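Local coordinates for protein phage terminase large subunit (Thermus phage P7426, PDB 7KS4) that probably acts as the ATP-driven motor that moves viral DNA into empty capsids and as the nuclease that cuts the genome, this chain being its N-terminal ATPase domain, at residues V39-R44 with S183-L188; Y192-M197 with P217-F222; F150-E155 with D176-I181; I71-D76 with A157-S162. All coordinates share one frame; numbering follows the deposited sequence.

Contact 1: residues V39-R44 with S183-L188; sequences VACLGR and STPKGL. With SO4 (sulfate ion), chain H.
Cys41 and Ser183 form a parallel beta bridge where strand 37-42 runs into the P-loop of the ATPase site. Two backbone bonds hold the pair. Ser183 N donates to Ala40 O at 3.1 Å, nearly along the C=O axis, and Leu42 N reaches Ser183 O at 3.3 Å. Past the bridge, side chains take over. The Cys41 sulfur is anti to its backbone N (chi1 175°), and SG lies alongside the Pro185 ring, 3.6 Å from CD. Thr184 turns its methyl to the start of the P-loop. Its CG2 comes within 3.3 Å of Leu42 O and also meets Arg44 N. Ser183 OG donates forward to Thr184 O at 2.7 Å and is also bonded to Ala157 N. Arg44 extends outward and is poorly ordered; its NH1 makes a weak bond to O4 of a sulfate at 3.0 Å. Gly43 and Arg44 touch the bound ADP. Thr184 N is hydrogen-bonded to Glu155, the predicted catalytic residue, so the contact links the nucleotide loop to that site. Strand 37-42 lies between strands 178-183 and 219-224. Cys41 packs on Phe191 and Phe195 of helix 190-197, while Ala40 and Leu42 pack on helix 25-32.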
# COMPACT_ATOMS: atom_id res chain seq x y z
N VAL A 39 4.11 -1.69 -7.79
CA VAL A 39 3.85 -0.29 -8.10
C VAL A 39 2.48 -0.23 -8.75
O VAL A 39 2.28 -0.78 -9.84
CB VAL A 39 4.93 0.30 -9.02
CG1 VAL A 39 4.76 1.81 -9.15
CG2 VAL A 39 6.33 -0.03 -8.51
N ALA A 40 1.53 0.44 -8.09
CA ALA A 40 0.16 0.54 -8.60
C ALA A 40 -0.14 1.99 -8.94
O ALA A 40 -0.21 2.84 -8.04
CB ALA A 40 -0.85 -0.01 -7.59
N CYS A 41 -0.32 2.27 -10.22
CA CYS A 41 -0.73 3.58 -10.70
C CYS A 41 -2.21 3.47 -11.04
O CYS A 41 -2.57 2.98 -12.12
CB CYS A 41 0.10 4.01 -11.90
SG CYS A 41 -0.44 5.57 -12.62
N LEU A 42 -3.06 3.92 -10.13
CA LEU A 42 -4.50 3.73 -10.24
C LEU A 42 -5.21 5.05 -9.94
O LEU A 42 -4.75 5.85 -9.13
CB LEU A 42 -5.02 2.63 -9.28
CG LEU A 42 -4.23 1.31 -9.15
CD1 LEU A 42 -4.88 0.38 -8.14
CD2 LEU A 42 -4.11 0.59 -10.49
N GLY A 43 -6.32 5.28 -10.64
CA GLY A 43 -7.10 6.47 -10.40
C GLY A 43 -7.82 6.42 -9.06
O GLY A 43 -7.84 5.40 -8.37
N ARG A 44 -8.41 7.55 -8.69
CA ARG A 44 -9.23 7.59 -7.48
C ARG A 44 -10.33 6.54 -7.54
O ARG A 44 -10.83 6.20 -8.61
CB ARG A 44 -9.86 8.97 -7.32
CG ARG A 44 -8.87 10.08 -7.18
CD ARG A 44 -9.58 11.40 -6.98
NE ARG A 44 -8.64 12.49 -6.75
CZ ARG A 44 -9.00 13.75 -6.51
NH1 ARG A 44 -10.28 14.08 -6.47
NH2 ARG A 44 -8.07 14.67 -6.32
N SER A 183 -0.12 5.14 -6.02
CA SER A 183 -0.35 6.57 -6.20
C SER A 183 -1.23 6.82 -7.41
O SER A 183 -1.27 6.02 -8.35
CB SER A 183 0.97 7.33 -6.38
OG SER A 183 0.80 8.73 -6.24
N THR A 184 -1.93 7.95 -7.38
CA THR A 184 -2.30 8.55 -8.65
C THR A 184 -1.08 9.26 -9.22
O THR A 184 -0.26 9.76 -8.45
CB THR A 184 -3.45 9.54 -8.48
OG1 THR A 184 -3.01 10.62 -7.65
CG2 THR A 184 -4.66 8.87 -7.85
N PRO A 185 -0.90 9.27 -10.53
CA PRO A 185 0.36 9.78 -11.09
C PRO A 185 0.47 11.29 -11.01
O PRO A 185 -0.54 12.01 -11.01
CB PRO A 185 0.33 9.30 -12.54
CG PRO A 185 -1.12 9.15 -12.86
CD PRO A 185 -1.77 8.71 -11.58
N LYS A 186 1.71 11.78 -10.96
CA LYS A 186 1.98 13.21 -10.87
C LYS A 186 3.09 13.58 -11.85
O LYS A 186 4.09 14.22 -11.50
CB LYS A 186 2.33 13.60 -9.43
CG LYS A 186 1.33 14.53 -8.79
CD LYS A 186 0.05 13.82 -8.43
CE LYS A 186 -0.90 14.72 -7.69
NZ LYS A 186 -2.15 14.02 -7.33
N GLY A 187 2.93 13.17 -13.09
CA GLY A 187 3.91 13.47 -14.11
C GLY A 187 5.02 12.45 -14.19
O GLY A 187 4.97 11.35 -13.64
N LEU A 188 6.08 12.85 -14.90
CA LEU A 188 7.19 11.95 -15.18
C LEU A 188 8.28 12.17 -14.13
O LEU A 188 9.30 12.82 -14.36
CB LEU A 188 7.70 12.18 -16.60
CG LEU A 188 6.61 12.13 -17.66
CD1 LEU A 188 7.20 12.42 -19.02
CD2 LEU A 188 5.90 10.77 -17.66
S SO4 H . -13.67 14.58 -5.56
O1 SO4 H . -14.88 15.37 -5.80
O2 SO4 H . -13.93 13.60 -4.52
O3 SO4 H . -12.60 15.48 -5.13
O4 SO4 H . -13.27 13.89 -6.78

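Contact 2: residues Y192-M197 with P217-F222; sequences YEFFLM and PDFESF
Phe219 meets Phe194 edge to face. The Phe219 ring turns its CE2 and CZ edge to one face of Phe194, with the planes at 82° and the centroids 5.4 Å apart. CE2 comes 3.7 Å from Phe194 CD2. One face of the Phe219 ring is taken by Met197. The two side chains run side by side and point the same way. Met197 CB sits over the face toward the rim, 3.9 Å from the ring centroid. The thioether follows it over the ring, with SD 4.0 Å from the Phe219 centroid, a Met-aromatic contact. The extended chain beyond CG (chi2 171°) keeps it running over the ring. Farther along the strand, Ser221 carries both polar and apolar contacts. Its OG donates to Phe195 O at a doubtful, very short 2.5 Å. Its CB lies over one face of the Phe195 ring, 4.1 Å from the centroid. At the edge of that ring, in its plane, Phe222 O is 3.4 Å from CE1. The axes of segments 192-197 and 219-222 cross at -106° and approach to 7.0 Å. Helix 190-197 covers one face of edge strand 219-224 of the P-loop ATPase sheet, lying across it, unlike helices of classical alpha/beta packing.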
# COMPACT_ATOMS: atom_id res chain seq x y z
N TYR A 192 6.87 7.39 -11.89
CA TYR A 192 6.79 6.94 -13.28
C TYR A 192 7.90 5.95 -13.60
O TYR A 192 7.67 4.92 -14.25
CB TYR A 192 6.85 8.15 -14.21
CG TYR A 192 7.17 7.80 -15.64
CD1 TYR A 192 6.28 7.09 -16.43
CD2 TYR A 192 8.38 8.20 -16.20
CE1 TYR A 192 6.58 6.77 -17.75
CE2 TYR A 192 8.69 7.90 -17.51
CZ TYR A 192 7.79 7.19 -18.28
OH TYR A 192 8.11 6.89 -19.59
N GLU A 193 9.13 6.26 -13.18
CA GLU A 193 10.25 5.37 -13.44
C GLU A 193 10.02 4.01 -12.80
O GLU A 193 10.20 2.97 -13.44
CB GLU A 193 11.54 5.99 -12.91
CG GLU A 193 11.81 7.32 -13.55
CD GLU A 193 12.95 8.06 -12.91
OE1 GLU A 193 13.41 7.66 -11.82
OE2 GLU A 193 13.38 9.05 -13.53
N PHE A 194 9.63 4.00 -11.52
CA PHE A 194 9.40 2.73 -10.82
C PHE A 194 8.25 1.97 -11.45
O PHE A 194 8.30 0.74 -11.56
CB PHE A 194 9.14 2.99 -9.34
CG PHE A 194 10.38 3.01 -8.50
CD1 PHE A 194 11.52 3.66 -8.95
CD2 PHE A 194 10.41 2.39 -7.26
CE1 PHE A 194 12.67 3.68 -8.19
CE2 PHE A 194 11.56 2.42 -6.49
CZ PHE A 194 12.69 3.07 -6.95
N PHE A 195 7.20 2.68 -11.85
CA PHE A 195 6.10 2.03 -12.54
C PHE A 195 6.60 1.30 -13.78
O PHE A 195 6.27 0.12 -13.99
CB PHE A 195 5.04 3.06 -12.93
CG PHE A 195 3.92 2.48 -13.73
CD1 PHE A 195 2.82 1.92 -13.10
CD2 PHE A 195 3.98 2.46 -15.11
CE1 PHE A 195 1.79 1.37 -13.84
CE2 PHE A 195 2.95 1.91 -15.85
CZ PHE A 195 1.86 1.36 -15.21
N LEU A 196 7.40 1.97 -14.60
CA LEU A 196 7.85 1.37 -15.84
C LEU A 196 8.72 0.14 -15.60
O LEU A 196 8.71 -0.80 -16.40
CB LEU A 196 8.60 2.41 -16.67
CG LEU A 196 8.43 2.37 -18.18
CD1 LEU A 196 6.98 2.56 -18.58
CD2 LEU A 196 9.31 3.44 -18.83
N MET A 197 9.47 0.13 -14.50
CA MET A 197 10.32 -1.02 -14.19
C MET A 197 9.51 -2.30 -14.06
O MET A 197 10.06 -3.40 -14.25
CB MET A 197 11.10 -0.77 -12.89
CG MET A 197 12.20 0.26 -13.04
SD MET A 197 12.91 0.72 -11.47
CE MET A 197 13.85 2.16 -11.99
N PRO A 217 13.14 -7.81 -12.73
CA PRO A 217 12.37 -8.98 -12.28
C PRO A 217 11.69 -8.80 -10.94
O PRO A 217 10.66 -9.45 -10.69
CB PRO A 217 13.44 -10.09 -12.21
CG PRO A 217 14.60 -9.59 -12.99
CD PRO A 217 14.58 -8.11 -12.85
N ASP A 218 12.22 -7.96 -10.05
CA ASP A 218 11.60 -7.79 -8.74
C ASP A 218 10.46 -6.77 -8.75
O ASP A 218 9.89 -6.51 -7.69
CB ASP A 218 12.64 -7.40 -7.70
CG ASP A 218 13.60 -6.32 -8.19
OD1 ASP A 218 13.76 -6.17 -9.42
OD2 ASP A 218 14.20 -5.62 -7.33
N PHE A 219 10.12 -6.23 -9.91
CA PHE A 219 9.09 -5.21 -10.03
C PHE A 219 7.87 -5.76 -10.75
O PHE A 219 8.00 -6.47 -11.76
CB PHE A 219 9.61 -3.99 -10.79
CG PHE A 219 10.42 -3.03 -9.95
CD1 PHE A 219 11.70 -3.35 -9.55
CD2 PHE A 219 9.90 -1.80 -9.60
CE1 PHE A 219 12.45 -2.46 -8.78
CE2 PHE A 219 10.64 -0.91 -8.84
CZ PHE A 219 11.90 -1.24 -8.43
N GLU A 220 6.69 -5.41 -10.25
CA GLU A 220 5.45 -5.68 -10.97
C GLU A 220 4.54 -4.48 -10.82
O GLU A 220 4.34 -4.00 -9.70
CB GLU A 220 4.75 -6.95 -10.46
CG GLU A 220 3.46 -7.26 -11.21
CD GLU A 220 2.93 -8.64 -10.90
OE1 GLU A 220 3.56 -9.34 -10.08
OE2 GLU A 220 1.90 -9.02 -11.48
N SER A 221 4.00 -4.00 -11.93
CA SER A 221 3.21 -2.77 -11.94
C SER A 221 1.78 -3.02 -12.38
O SER A 221 1.50 -3.90 -13.20
CB SER A 221 3.84 -1.73 -12.86
OG SER A 221 5.11 -1.35 -12.37
N PHE A 222 0.87 -2.22 -11.83
CA PHE A 222 -0.56 -2.33 -12.06
C PHE A 222 -1.10 -0.96 -12.44
O PHE A 222 -0.66 0.06 -11.88
CB PHE A 222 -1.26 -2.85 -10.81
CG PHE A 222 -0.56 -4.04 -10.20
CD1 PHE A 222 -1.00 -5.32 -10.47
CD2 PHE A 222 0.55 -3.86 -9.38
CE1 PHE A 222 -0.35 -6.41 -9.93
CE2 PHE A 222 1.19 -4.95 -8.84
CZ PHE A 222 0.73 -6.22 -9.12

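Contact 3: residues F150-E155 with D176-I181; sequences FVILDE and DGWALI
Phe150 presses its CB into the face of the Trp178 indole. CB stands 3.2 Å above the indole plane, over its centre, and is 3.4 Å from the centroid of the six-membered ring. Both residues place CG between backbone N and carbonyl carbon (chi1 66° for Phe150, 58° for Trp178), and the two side chains lie side by side. The rings are slid apart, with planes at 28° and little overlap. The flat indole therefore receives the base of Phe150 more than its ring. Trp178 NE1 is hydrogen-bonded to Glu59 of helix 48-62, and Arg38 makes a cation-pi contact with the indole. Farther along this face, Ile152 CG1 borders Trp178 CZ3 and Leu180 CB. Helix 48-62 packs on Phe150 and Ile152.

The backbones are neighbouring parallel strands of a beta-alpha-beta unit, joined by helix 161-175, and strand 150-153 carries the predicted Walker B motif. Val151 N donates to Trp178 O, Leu180 N to Val151 O, and Leu153 N to Leu180 O, each at 3.0 Å. The motif ends in Asp154, which binds magnesium in another structure of the protein, and in the predicted catalytic Glu155.

On the opposite face of the sheet the first pair is small: Val151 CG1 fits beside Ala179 CB at 3.7 Å. The small Ala179 side chain is met there by Trp164 and Leu172 of helix 161-175. The next pair is larger. Leu153 CB and Ile181 CG2 lie 4.4 Å apart, and Trp190 of helix 190-197 packs against both residues.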
# COMPACT_ATOMS: atom_id res chain seq x y z
N PHE A 150 8.15 -4.68 5.60
CA PHE A 150 7.29 -4.22 4.52
C PHE A 150 7.02 -2.74 4.71
O PHE A 150 7.10 -2.20 5.81
CB PHE A 150 5.97 -5.01 4.47
CG PHE A 150 5.07 -4.81 5.67
CD1 PHE A 150 3.98 -3.94 5.60
CD2 PHE A 150 5.30 -5.49 6.86
CE1 PHE A 150 3.14 -3.75 6.69
CE2 PHE A 150 4.44 -5.32 7.96
CZ PHE A 150 3.37 -4.44 7.87
N VAL A 151 6.68 -2.08 3.60
CA VAL A 151 6.35 -0.66 3.63
C VAL A 151 5.31 -0.39 2.57
O VAL A 151 5.32 -1.00 1.49
CB VAL A 151 7.59 0.23 3.43
CG1 VAL A 151 8.21 -0.00 2.05
CG2 VAL A 151 7.23 1.69 3.61
N ILE A 152 4.38 0.50 2.89
CA ILE A 152 3.39 1.00 1.94
C ILE A 152 3.63 2.49 1.76
O ILE A 152 3.69 3.24 2.75
CB ILE A 152 1.96 0.74 2.44
CG1 ILE A 152 1.73 -0.76 2.62
CG2 ILE A 152 0.94 1.35 1.47
CD1 ILE A 152 0.68 -1.10 3.67
N LEU A 153 3.78 2.92 0.51
CA LEU A 153 3.86 4.34 0.17
C LEU A 153 2.54 4.71 -0.47
O LEU A 153 2.20 4.22 -1.55
CB LEU A 153 5.03 4.64 -0.77
CG LEU A 153 6.40 4.82 -0.13
CD1 LEU A 153 6.92 3.50 0.41
CD2 LEU A 153 7.39 5.41 -1.13
N ASP A 154 1.79 5.58 0.20
CA ASP A 154 0.50 6.05 -0.29
C ASP A 154 0.69 7.42 -0.93
O ASP A 154 1.46 8.24 -0.43
CB ASP A 154 -0.52 6.13 0.85
CG ASP A 154 -1.94 6.35 0.36
OD1 ASP A 154 -2.24 5.98 -0.79
OD2 ASP A 154 -2.75 6.87 1.14
N GLU A 155 -0.01 7.65 -2.04
CA GLU A 155 0.23 8.82 -2.89
C GLU A 155 1.72 9.05 -3.07
O GLU A 155 2.26 10.15 -2.88
CB GLU A 155 -0.48 10.05 -2.35
CG GLU A 155 -1.94 10.16 -2.83
CD GLU A 155 -2.04 10.16 -4.36
OE1 GLU A 155 -1.58 11.13 -5.00
OE2 GLU A 155 -2.55 9.17 -4.93
N ASP A 176 15.32 -7.90 3.28
CA ASP A 176 14.71 -8.23 1.99
C ASP A 176 13.20 -8.03 2.06
O ASP A 176 12.41 -8.88 1.65
CB ASP A 176 15.06 -9.65 1.57
CG ASP A 176 14.84 -9.89 0.09
OD1 ASP A 176 14.42 -11.01 -0.27
OD2 ASP A 176 15.10 -8.96 -0.70
N GLY A 177 12.80 -6.88 2.61
CA GLY A 177 11.40 -6.57 2.75
C GLY A 177 10.79 -6.09 1.45
O GLY A 177 11.48 -5.75 0.49
N TRP A 178 9.46 -6.06 1.42
CA TRP A 178 8.73 -5.69 0.23
C TRP A 178 8.12 -4.30 0.37
O TRP A 178 7.94 -3.78 1.47
CB TRP A 178 7.65 -6.71 -0.13
CG TRP A 178 6.57 -7.01 0.90
CD1 TRP A 178 6.49 -8.12 1.70
CD2 TRP A 178 5.40 -6.22 1.19
NE1 TRP A 178 5.35 -8.07 2.46
CE2 TRP A 178 4.66 -6.92 2.18
CE3 TRP A 178 4.91 -5.00 0.73
CZ2 TRP A 178 3.48 -6.42 2.71
CZ3 TRP A 178 3.73 -4.51 1.25
CH2 TRP A 178 3.02 -5.23 2.23
N ALA A 179 7.83 -3.70 -0.78
CA ALA A 179 7.25 -2.38 -0.85
C ALA A 179 6.05 -2.44 -1.76
O ALA A 179 6.13 -3.04 -2.84
CB ALA A 179 8.25 -1.34 -1.37
N LEU A 180 4.96 -1.83 -1.32
CA LEU A 180 3.79 -1.57 -2.14
C LEU A 180 3.70 -0.06 -2.34
O LEU A 180 3.43 0.68 -1.39
CB LEU A 180 2.53 -2.14 -1.48
CG LEU A 180 1.21 -1.87 -2.18
CD1 LEU A 180 1.20 -2.41 -3.61
CD2 LEU A 180 0.09 -2.49 -1.35
N ILE A 181 3.92 0.38 -3.58
CA ILE A 181 4.08 1.79 -3.92
C ILE A 181 2.88 2.16 -4.77
O ILE A 181 2.77 1.74 -5.92
CB ILE A 181 5.40 2.03 -4.67
CG1 ILE A 181 6.56 1.52 -3.81
CG2 ILE A 181 5.58 3.50 -5.02
CD1 ILE A 181 7.89 1.47 -4.54

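Contact 4: residues I71-D76 with A157-S162; sequences IAPTYD and AMIPFS
Pro73 and Ile159 cross at about a right angle and carry most of this apolar contact. Ile159 has CG1 anti to its carbonyl carbon (chi1 -65°), and CG1 lies beside the proline ring, 4.1 Å from Pro73 CG. Its chi2 is extended at 173°, which carries CD1 on past the ring to the strand end. There CD1 comes 3.8 Å from Ile71 O and 4.1 Å from Ala72 C. The branch thus touches backbone at its tip and a ring at its middle. Pro73 CG is also met by Met158 CB at 3.9 Å, again with the side chains at about a right angle. One corner of the pyrrolidine ring therefore serves two neighbours. The Met158 chain bends at both chi2 (-67°) and chi3, and its end leads away from Pro73, so the contact rests on CB. The thioether packs against Lys186 instead. Thr74, just after the proline, is the N-cap of helix 75-92, with OG1 bonded to Gln77 N. Ile159 O is bonded to Trp190 NE1, which ties the other segment to helix 190-197. Pro73 and Ile159 both approach the backbone O of Asp154. The contact joins two connections at the C-terminal ends of parallel strands 67-72 and 150-153, the edge where P-loop NTPases hold their nucleotide site, and Pro73 is close to the predicted catalytic Glu155.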
# COMPACT_ATOMS: atom_id res chain seq x y z
N ILE A 71 3.60 5.13 4.73
CA ILE A 71 4.10 6.49 4.61
C ILE A 71 3.25 7.20 3.57
O ILE A 71 3.04 6.68 2.47
CB ILE A 71 5.58 6.52 4.20
CG1 ILE A 71 6.37 5.49 5.02
CG2 ILE A 71 6.14 7.95 4.39
CD1 ILE A 71 7.82 5.38 4.63
N ALA A 72 2.77 8.39 3.92
CA ALA A 72 2.02 9.25 3.01
C ALA A 72 2.67 10.62 2.99
O ALA A 72 3.60 10.89 3.76
CB ALA A 72 0.55 9.36 3.45
N PRO A 73 2.22 11.51 2.11
CA PRO A 73 2.78 12.88 2.12
C PRO A 73 2.51 13.63 3.41
O PRO A 73 3.34 14.46 3.81
CB PRO A 73 2.10 13.54 0.92
CG PRO A 73 1.71 12.41 0.02
CD PRO A 73 1.33 11.29 0.96
N THR A 74 1.37 13.38 4.06
CA THR A 74 0.98 14.05 5.29
C THR A 74 0.49 13.01 6.29
O THR A 74 0.15 11.88 5.93
CB THR A 74 -0.13 15.07 5.05
OG1 THR A 74 -1.29 14.40 4.55
CG2 THR A 74 0.32 16.14 4.06
N TYR A 75 0.43 13.42 7.56
CA TYR A 75 -0.09 12.52 8.59
C TYR A 75 -1.58 12.27 8.39
O TYR A 75 -2.05 11.14 8.60
CB TYR A 75 0.18 13.10 9.98
CG TYR A 75 1.50 12.64 10.56
CD1 TYR A 75 1.76 11.29 10.76
CD2 TYR A 75 2.48 13.56 10.92
CE1 TYR A 75 2.96 10.87 11.28
CE2 TYR A 75 3.69 13.14 11.45
CZ TYR A 75 3.92 11.79 11.62
OH TYR A 75 5.11 11.34 12.15
N ASP A 76 -2.34 13.29 7.99
CA ASP A 76 -3.76 13.10 7.74
C ASP A 76 -3.99 12.08 6.63
O ASP A 76 -4.95 11.30 6.68
CB ASP A 76 -4.42 14.43 7.38
CG ASP A 76 -4.47 15.39 8.56
OD1 ASP A 76 -4.68 14.93 9.70
OD2 ASP A 76 -4.30 16.61 8.34
N ALA A 157 3.61 9.33 -5.65
CA ALA A 157 4.10 10.29 -6.63
C ALA A 157 4.23 11.69 -6.04
O ALA A 157 4.91 12.54 -6.63
CB ALA A 157 3.18 10.32 -7.85
N MET A 158 3.60 11.94 -4.90
CA MET A 158 3.73 13.20 -4.19
C MET A 158 4.78 13.15 -3.08
O MET A 158 5.00 14.16 -2.41
CB MET A 158 2.37 13.60 -3.60
CG MET A 158 1.37 14.06 -4.64
SD MET A 158 1.88 15.61 -5.43
CE MET A 158 1.53 16.79 -4.13
N ILE A 159 5.44 12.01 -2.89
CA ILE A 159 6.49 11.87 -1.89
C ILE A 159 7.84 12.12 -2.57
O ILE A 159 8.09 11.51 -3.62
CB ILE A 159 6.46 10.48 -1.23
CG1 ILE A 159 5.16 10.30 -0.43
CG2 ILE A 159 7.67 10.27 -0.33
CD1 ILE A 159 4.96 8.90 0.11
N PRO A 160 8.70 12.97 -2.03
CA PRO A 160 10.01 13.18 -2.67
C PRO A 160 10.80 11.89 -2.78
O PRO A 160 10.84 11.09 -1.84
CB PRO A 160 10.70 14.19 -1.75
CG PRO A 160 9.59 14.87 -1.02
CD PRO A 160 8.52 13.83 -0.86
N PHE A 161 11.45 11.69 -3.93
CA PHE A 161 12.25 10.48 -4.13
C PHE A 161 13.23 10.25 -2.99
O PHE A 161 13.51 9.10 -2.63
CB PHE A 161 13.02 10.55 -5.45
CG PHE A 161 13.82 9.31 -5.73
CD1 PHE A 161 13.19 8.09 -5.91
CD2 PHE A 161 15.20 9.36 -5.80
CE1 PHE A 161 13.91 6.95 -6.16
CE2 PHE A 161 15.94 8.22 -6.06
CZ PHE A 161 15.29 7.01 -6.23
N SER A 162 13.75 11.33 -2.41
CA SER A 162 14.76 11.21 -1.37
C SER A 162 14.23 10.44 -0.17
O SER A 162 14.98 9.70 0.48
CB SER A 162 15.23 12.60 -0.93
OG SER A 162 14.14 13.39 -0.48

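Overall arrangement
All four contacts reach one mixed sheet of the ATPase domain. Strands 67-72, 150-153, 178-183, 37-42 and 219-224 stand side by side in that order and run parallel, so contacts 4, 3, 1 and 2 follow one another across it. Neighbouring centres lie about 12 to 15 Å apart; contacts 2 and 4 are about 19 Å apart. Along the chain, contacts 3 and 4 interleave, and both fall within the span that contact 1 bridges. Contact 2 comes after contact 1 closes. Contact 1 brings the P-loop start, and contact 3 the predicted Walker B motif, to the same end of the sheet. Between them, Ala40 N of strand 37-42 is probably bonded to Ile181 O of strand 178-183.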